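Local coordinates for 3,6-diketocamphane 1,6-monooxygenase (Pseudomonas putida, PDB 4UWM), which uses reduced FMN and molecular oxygen to convert a diketone of the (-)-camphor degradation pathway into a lactone, as a type II Baeyer-Villiger monooxygenase, at residues A[150-153]-A[158-161]; A[232-237]-A[251-256]; A[267-272]-A[310-315]. All blocks are in the same frame, centred on the assembly; numbering follows the deposited sequence.

Interaction 1: residues A[150-153]-A[158-161]; sequences MEKI and PFFH
The ring of Phe159 lies against Lys152, whose CB stands over one face of it, 3.6 Å from Phe159 CE1 and 3.9 Å from the ring centroid, a CH-pi contact displaced toward the rim. Farther along the lysine, the bend at chi3 (81°) brings Lys152 CE over the other end of the ring, 3.8 Å from Phe159 CG, and a second bend at chi4 (66°) turns NZ. That nitrogen is 5.3 Å from the centroid, too long for more than a slight cation-pi pull. A lysine suits this partly exposed place, since its methylenes can cover an aromatic ring while its charged end may still reach toward solvent. The contact joins helix 139-155 to the first strand of a beta hairpin, 159-162 with 167-170, separate from the parallel barrel sheet. Beside the lysine, Ile153 CG1 is 4.1 Å from Phe159 CZ in the conformer described, a less certain contact because a second conformer exists. Replacing Phe159 by alanine is likely to leave the Lys152 methylenes without their aromatic partner and open a gap between helix and hairpin. Next along the strand, Phe160 meets Tyr117 and Arg122 of the second subunit.

Interaction 2: residues A[232-237]-A[251-256]; sequences RHWEVY and SRHAVS
Trp234 and His253 bring together helix 227-244 and the start of strand 254-261, two elements of a beta-alpha-beta unit that begins with strand 219-223 in the TIM-barrel fold of the bacterial luciferase family. The two aromatic rings are nearly parallel but hardly overlap: the six-membered ring of Trp234 and the imidazole are inclined by only 25°, yet their centroids are 5.4 Å apart because the rings are slid past one another. Trp234 CE3 comes within 3.6 Å of His253 ND1, and Trp234 CZ3 within 3.8 Å of His253 CB. With CG anti to the backbone N (chi1 -168°), the indole is carried from the helix toward the histidine, and its large flat surface suits a place where it also packs on Pro220 and Pro248. Tyr237 CD2 lies over one face of this indole, toward its rim.

The polar groups are held mainly by neighbours of the pair. His253 NE2 is hydrogen-bonded to Ser222 OG, which is also hydrogen-bonded to His233 ND1, so one hydroxyl links both histidines and probably fixes the turn of each ring. Arg252 NH2 makes a salt bridge to Glu197, and Tyr237 OH is hydrogen-bonded to Phe218 O. Tyrosine and arginine lie close without bonding to each other, their ring and guanidinium planes 69° apart and Tyr237 OH 3.8 Å from Arg252 NH1.

Interaction 3: residues A[267-272]-A[310-315]; sequences EAKRLV and DLEFLV
Lys269 NZ is gripped by two carboxylates of helix 311-317: it donates to Glu312 OE2 at 2.8 Å, and it forms a second salt bridge with Asp316 OD1. The glutamate oxygen receives the ammonium through its anti lone pair. Both chains are extended, Lys269 with all four torsions near 180° (chi1 176°), which gives the lysine the reach to span from helix 265-274 to its partner.

Nearer the backbones the contact is apolar. Val315 occupies the middle with its two methyl groups divided between two partners: CG1 lies 3.8 Å from Lys269 CG, and CG2 meets Val272 CG1 tip to tip at 3.7 Å. The branching at CB thus lets one valine serve both Lys269 and Val272, and Met273 adds to the same packing by touching Leu311, Glu312 and Val315. The short helical segments run with an angle of 140° between their directions, and their axes approach to 10.9 Å. At the start of helix 311-317, Asp310 is the N-cap, its OD1 accepting from Phe313 N at 3.0 Å.

Because Glu312 is exposed while the valines are buried, the contact pairs an apolar interior with a charged outer edge, where two acidic groups around one ammonium would probably help to stabilise its positive charge.

The three contacts follow one another along a single chain without touching, and only interaction 2 lies near the flavin-binding residues. It is central: its Tyr237 side chain is about 11 Å from bound FMN, and the side chain of His253 is about 8 Å from the FMN-binding residue Gly202. Interactions 1 and 3 are peripheral, away from the annotated sites and on opposite sides of the chain's centre, with their own centres about 50 Å apart. Strand 254-261 leads from interaction 2 directly into helix 265-274 of interaction 3; the nearest atoms of these two contacts are about 11 Å apart. Interaction 1 instead belongs to a region that meets the second subunit.

Interaction 1: residues A[150-153]-A[158-161]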
# COMPACT_ATOMS: atom_id res chain seq x y z
N MET A 150 14.81 -2.72 10.40
CA MET A 150 13.39 -2.67 10.71
C MET A 150 13.08 -2.98 12.17
O MET A 150 12.24 -2.32 12.79
CB MET A 150 12.59 -3.62 9.78
CG MET A 150 12.69 -3.25 8.30
SD MET A 150 11.25 -3.89 7.37
CE MET A 150 11.54 -5.65 7.46
N GLU A 151 13.73 -4.00 12.73
CA GLU A 151 13.52 -4.33 14.14
C GLU A 151 13.86 -3.15 15.06
O GLU A 151 13.22 -2.95 16.08
CB GLU A 151 14.38 -5.53 14.55
CG GLU A 151 13.99 -6.82 13.84
CD GLU A 151 14.95 -7.96 14.08
OE1 GLU A 151 16.16 -7.72 14.28
OE2 GLU A 151 14.50 -9.11 14.02
N LYS A 152 14.88 -2.38 14.69
CA LYS A 152 15.25 -1.20 15.51
C LYS A 152 14.25 -0.05 15.33
O LYS A 152 13.91 0.66 16.29
CB LYS A 152 16.70 -0.80 15.24
CG LYS A 152 17.71 -1.88 15.62
CD LYS A 152 19.10 -1.55 15.10
CE LYS A 152 19.81 -0.55 16.01
NZ LYS A 152 20.09 -1.12 17.36
N ILE A 153 13.71 0.11 14.12
CA ILE A 153 12.67 1.12 13.92
C ILE A 153 11.44 0.77 14.75
O ILE A 153 10.87 1.65 15.38
CB ILE A 153 12.34 1.33 12.44
CG1 ILE A 153 13.44 2.17 11.80
CG2 ILE A 153 10.99 2.04 12.26
CD1 ILE A 153 13.76 1.78 10.39
N PRO A 158 16.35 5.70 19.70
CA PRO A 158 17.21 6.38 18.74
C PRO A 158 18.44 5.59 18.31
O PRO A 158 19.06 4.91 19.12
CB PRO A 158 17.58 7.69 19.47
CG PRO A 158 16.46 7.90 20.44
CD PRO A 158 16.08 6.52 20.89
N PHE A 159 18.75 5.66 17.02
CA PHE A 159 19.97 5.12 16.43
C PHE A 159 20.14 5.75 15.07
O PHE A 159 19.20 6.36 14.52
CB PHE A 159 19.90 3.58 16.32
CG PHE A 159 18.97 3.09 15.22
CD1 PHE A 159 17.60 3.10 15.41
CD2 PHE A 159 19.48 2.66 14.00
CE1 PHE A 159 16.74 2.66 14.40
CE2 PHE A 159 18.63 2.22 12.98
CZ PHE A 159 17.26 2.22 13.19
N PHE A 160 21.33 5.62 14.50
CA PHE A 160 21.50 5.86 13.08
C PHE A 160 22.42 4.79 12.55
O PHE A 160 23.38 4.41 13.22
CB PHE A 160 22.05 7.25 12.77
CG PHE A 160 21.92 7.63 11.32
CD1 PHE A 160 20.73 8.15 10.84
CD2 PHE A 160 22.97 7.43 10.44
CE1 PHE A 160 20.59 8.49 9.50
CE2 PHE A 160 22.84 7.76 9.09
CZ PHE A 160 21.64 8.29 8.62
N HIS A 161 22.12 4.28 11.36
CA HIS A 161 22.85 3.15 10.83
C HIS A 161 23.34 3.50 9.43
O HIS A 161 22.55 3.86 8.57
CB HIS A 161 21.96 1.90 10.79
CG HIS A 161 22.61 0.71 10.16
ND1 HIS A 161 23.41 -0.16 10.86
CD2 HIS A 161 22.60 0.27 8.88
CE1 HIS A 161 23.86 -1.10 10.04
NE2 HIS A 161 23.38 -0.86 8.83

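Interaction 2: residues A[232-237]-A[251-256]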
# COMPACT_ATOMS: atom_id res chain seq x y z
N ARG A 232 12.86 -33.34 5.75
CA ARG A 232 14.14 -32.61 5.80
C ARG A 232 13.98 -31.15 6.27
O ARG A 232 14.79 -30.63 7.04
CB ARG A 232 14.85 -32.66 4.44
CG ARG A 232 16.29 -32.15 4.45
CD ARG A 232 17.19 -32.95 5.39
NE ARG A 232 18.46 -32.28 5.61
CZ ARG A 232 19.18 -32.37 6.72
NH1 ARG A 232 18.77 -33.11 7.74
NH2 ARG A 232 20.32 -31.70 6.81
N HIS A 233 12.91 -30.49 5.81
CA HIS A 233 12.60 -29.13 6.24
C HIS A 233 12.46 -29.05 7.75
O HIS A 233 13.09 -28.20 8.39
CB HIS A 233 11.33 -28.61 5.55
CG HIS A 233 11.58 -28.02 4.20
ND1 HIS A 233 10.70 -27.15 3.59
CD2 HIS A 233 12.62 -28.16 3.34
CE1 HIS A 233 11.18 -26.79 2.42
NE2 HIS A 233 12.35 -27.39 2.24
N TRP A 234 11.66 -29.95 8.33
CA TRP A 234 11.48 -29.94 9.78
C TRP A 234 12.75 -30.33 10.55
O TRP A 234 13.02 -29.74 11.60
CB TRP A 234 10.25 -30.75 10.23
CG TRP A 234 9.97 -30.46 11.66
CD1 TRP A 234 10.28 -31.25 12.72
CD2 TRP A 234 9.39 -29.27 12.20
NE1 TRP A 234 9.90 -30.65 13.88
CE2 TRP A 234 9.36 -29.43 13.60
CE3 TRP A 234 8.89 -28.09 11.63
CZ2 TRP A 234 8.84 -28.44 14.45
CZ3 TRP A 234 8.37 -27.12 12.48
CH2 TRP A 234 8.36 -27.30 13.87
N GLU A 235 13.52 -31.29 10.03
CA GLU A 235 14.84 -31.63 10.58
C GLU A 235 15.72 -30.39 10.71
O GLU A 235 16.20 -30.07 11.79
CB GLU A 235 15.56 -32.66 9.70
CG GLU A 235 15.07 -34.09 9.81
CD GLU A 235 15.84 -35.04 8.90
OE1 GLU A 235 16.80 -34.61 8.25
OE2 GLU A 235 15.47 -36.23 8.84
N VAL A 236 15.91 -29.69 9.58
CA VAL A 236 16.80 -28.52 9.52
C VAL A 236 16.32 -27.42 10.46
O VAL A 236 17.11 -26.84 11.20
CB VAL A 236 16.98 -28.01 8.07
CG1 VAL A 236 17.68 -26.66 8.06
CG2 VAL A 236 17.77 -29.02 7.25
N TYR A 237 15.01 -27.16 10.45
CA TYR A 237 14.41 -26.12 11.30
C TYR A 237 14.57 -26.41 12.78
O TYR A 237 14.98 -25.51 13.53
CB TYR A 237 12.91 -25.98 11.00
CG TYR A 237 12.19 -24.95 11.87
CD1 TYR A 237 12.23 -23.58 11.55
CD2 TYR A 237 11.44 -25.34 12.97
CE1 TYR A 237 11.56 -22.65 12.33
CE2 TYR A 237 10.77 -24.41 13.75
CZ TYR A 237 10.83 -23.06 13.43
OH TYR A 237 10.15 -22.14 14.21
N SER A 251 3.01 -26.71 15.33
CA SER A 251 1.76 -26.03 15.02
C SER A 251 1.97 -24.67 14.31
O SER A 251 1.04 -24.10 13.77
CB SER A 251 0.89 -25.87 16.26
OG SER A 251 1.51 -25.01 17.20
N ARG A 252 3.20 -24.17 14.34
CA ARG A 252 3.54 -22.93 13.65
C ARG A 252 3.93 -23.20 12.19
O ARG A 252 3.93 -22.28 11.36
CB ARG A 252 4.68 -22.20 14.38
CG ARG A 252 4.33 -21.74 15.79
CD ARG A 252 5.49 -20.97 16.43
NE ARG A 252 5.85 -19.74 15.71
CZ ARG A 252 7.07 -19.20 15.68
NH1 ARG A 252 8.08 -19.78 16.33
NH2 ARG A 252 7.29 -18.07 15.01
N HIS A 253 4.26 -24.45 11.88
CA HIS A 253 4.62 -24.85 10.52
C HIS A 253 3.41 -24.76 9.60
O HIS A 253 2.35 -25.31 9.90
CB HIS A 253 5.21 -26.27 10.52
CG HIS A 253 5.96 -26.60 9.27
ND1 HIS A 253 6.45 -27.87 9.03
CD2 HIS A 253 6.31 -25.85 8.20
CE1 HIS A 253 7.08 -27.88 7.86
NE2 HIS A 253 7.01 -26.66 7.34
N ALA A 254 3.56 -24.01 8.50
CA ALA A 254 2.51 -23.91 7.48
C ALA A 254 2.99 -24.59 6.21
O ALA A 254 4.14 -24.41 5.79
CB ALA A 254 2.14 -22.45 7.22
N VAL A 255 2.13 -25.40 5.62
CA VAL A 255 2.51 -26.19 4.45
C VAL A 255 1.48 -25.95 3.36
O VAL A 255 0.28 -26.16 3.57
CB VAL A 255 2.61 -27.71 4.75
CG1 VAL A 255 3.06 -28.47 3.49
CG2 VAL A 255 3.60 -27.97 5.87
N SER A 256 1.97 -25.53 2.19
CA SER A 256 1.12 -25.20 1.05
C SER A 256 0.87 -26.43 0.18
O SER A 256 1.81 -27.12 -0.20
CB SER A 256 1.78 -24.07 0.24
OG SER A 256 1.13 -23.88 -1.00

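Interaction 3: residues A[267-272]-A[310-315]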
# COMPACT_ATOMS: atom_id res chain seq x y z
N GLU A 267 -16.40 -36.13 -8.72
CA GLU A 267 -16.58 -34.76 -9.18
C GLU A 267 -15.44 -33.82 -8.74
O GLU A 267 -15.12 -32.87 -9.45
CB GLU A 267 -17.95 -34.18 -8.83
CG GLU A 267 -18.57 -33.50 -10.04
CD GLU A 267 -19.35 -32.24 -9.71
OE1 GLU A 267 -20.03 -32.19 -8.66
OE2 GLU A 267 -19.29 -31.29 -10.52
N ALA A 268 -14.82 -34.10 -7.60
CA ALA A 268 -13.65 -33.34 -7.17
C ALA A 268 -12.52 -33.47 -8.19
O ALA A 268 -11.98 -32.47 -8.65
CB ALA A 268 -13.18 -33.80 -5.79
N LYS A 269 -12.18 -34.71 -8.57
CA LYS A 269 -11.18 -34.94 -9.60
C LYS A 269 -11.55 -34.25 -10.91
O LYS A 269 -10.69 -33.63 -11.54
CB LYS A 269 -10.94 -36.45 -9.81
CG LYS A 269 -9.98 -36.76 -10.95
CD LYS A 269 -9.52 -38.21 -10.98
CE LYS A 269 -8.67 -38.45 -12.22
NZ LYS A 269 -7.87 -39.70 -12.14
N ARG A 270 -12.82 -34.37 -11.32
CA ARG A 270 -13.26 -33.80 -12.59
C ARG A 270 -13.17 -32.27 -12.59
O ARG A 270 -12.72 -31.68 -13.57
CB ARG A 270 -14.69 -34.24 -12.94
CG ARG A 270 -15.06 -33.98 -14.39
CD ARG A 270 -16.54 -34.24 -14.66
NE ARG A 270 -17.40 -33.40 -13.83
CZ ARG A 270 -17.55 -32.08 -13.99
NH1 ARG A 270 -16.89 -31.44 -14.95
NH2 ARG A 270 -18.36 -31.41 -13.18
N LEU A 271 -13.57 -31.64 -11.49
CA LEU A 271 -13.51 -30.19 -11.36
C LEU A 271 -12.07 -29.66 -11.42
O LEU A 271 -11.82 -28.60 -12.00
CB LEU A 271 -14.23 -29.74 -10.08
CG LEU A 271 -15.77 -29.76 -10.14
CD1 LEU A 271 -16.37 -29.67 -8.75
CD2 LEU A 271 -16.36 -28.70 -11.06
N VAL A 272 -11.14 -30.42 -10.84
CA VAL A 272 -9.71 -30.11 -10.92
C VAL A 272 -9.21 -30.28 -12.35
O VAL A 272 -8.62 -29.36 -12.91
CB VAL A 272 -8.87 -31.01 -9.97
CG1 VAL A 272 -7.37 -30.81 -10.20
CG2 VAL A 272 -9.21 -30.74 -8.52
N ASP A 310 2.46 -36.23 -15.03
CA ASP A 310 1.57 -35.33 -15.75
C ASP A 310 0.42 -34.92 -14.83
O ASP A 310 0.42 -35.25 -13.64
CB ASP A 310 1.05 -35.98 -17.04
CG ASP A 310 0.28 -37.28 -16.79
OD1 ASP A 310 -0.21 -37.52 -15.66
OD2 ASP A 310 0.16 -38.06 -17.75
N LEU A 311 -0.55 -34.21 -15.38
CA LEU A 311 -1.64 -33.65 -14.58
C LEU A 311 -2.37 -34.70 -13.76
O LEU A 311 -2.52 -34.56 -12.55
CB LEU A 311 -2.61 -32.86 -15.47
CG LEU A 311 -3.84 -32.21 -14.83
CD1 LEU A 311 -3.48 -31.34 -13.63
CD2 LEU A 311 -4.58 -31.40 -15.89
N GLU A 312 -2.81 -35.77 -14.43
CA GLU A 312 -3.57 -36.82 -13.76
C GLU A 312 -2.76 -37.51 -12.66
O GLU A 312 -3.30 -37.85 -11.61
CB GLU A 312 -4.10 -37.85 -14.77
CG GLU A 312 -4.99 -38.92 -14.14
CD GLU A 312 -5.84 -39.67 -15.15
OE1 GLU A 312 -5.37 -39.92 -16.28
OE2 GLU A 312 -6.98 -40.03 -14.80
N PHE A 313 -1.46 -37.70 -12.90
CA PHE A 313 -0.60 -38.22 -11.85
C PHE A 313 -0.66 -37.33 -10.60
O PHE A 313 -0.82 -37.83 -9.47
CB PHE A 313 0.85 -38.36 -12.33
CG PHE A 313 1.83 -38.50 -11.19
CD1 PHE A 313 1.90 -39.69 -10.47
CD2 PHE A 313 2.65 -37.44 -10.82
CE1 PHE A 313 2.78 -39.82 -9.40
CE2 PHE A 313 3.53 -37.57 -9.76
CZ PHE A 313 3.60 -38.76 -9.05
N LEU A 314 -0.53 -36.02 -10.80
CA LEU A 314 -0.58 -35.04 -9.71
C LEU A 314 -1.93 -35.08 -9.00
O LEU A 314 -2.00 -35.16 -7.78
CB LEU A 314 -0.26 -33.63 -10.23
CG LEU A 314 1.15 -33.35 -10.74
CD1 LEU A 314 1.27 -31.94 -11.30
CD2 LEU A 314 2.21 -33.57 -9.66
N VAL A 315 -3.01 -35.07 -9.78
CA VAL A 315 -4.36 -35.13 -9.21
C VAL A 315 -4.59 -36.40 -8.38
O VAL A 315 -5.21 -36.34 -7.32
CB VAL A 315 -5.43 -34.97 -10.31
CG1 VAL A 315 -6.82 -34.97 -9.70
CG2 VAL A 315 -5.20 -33.68 -11.07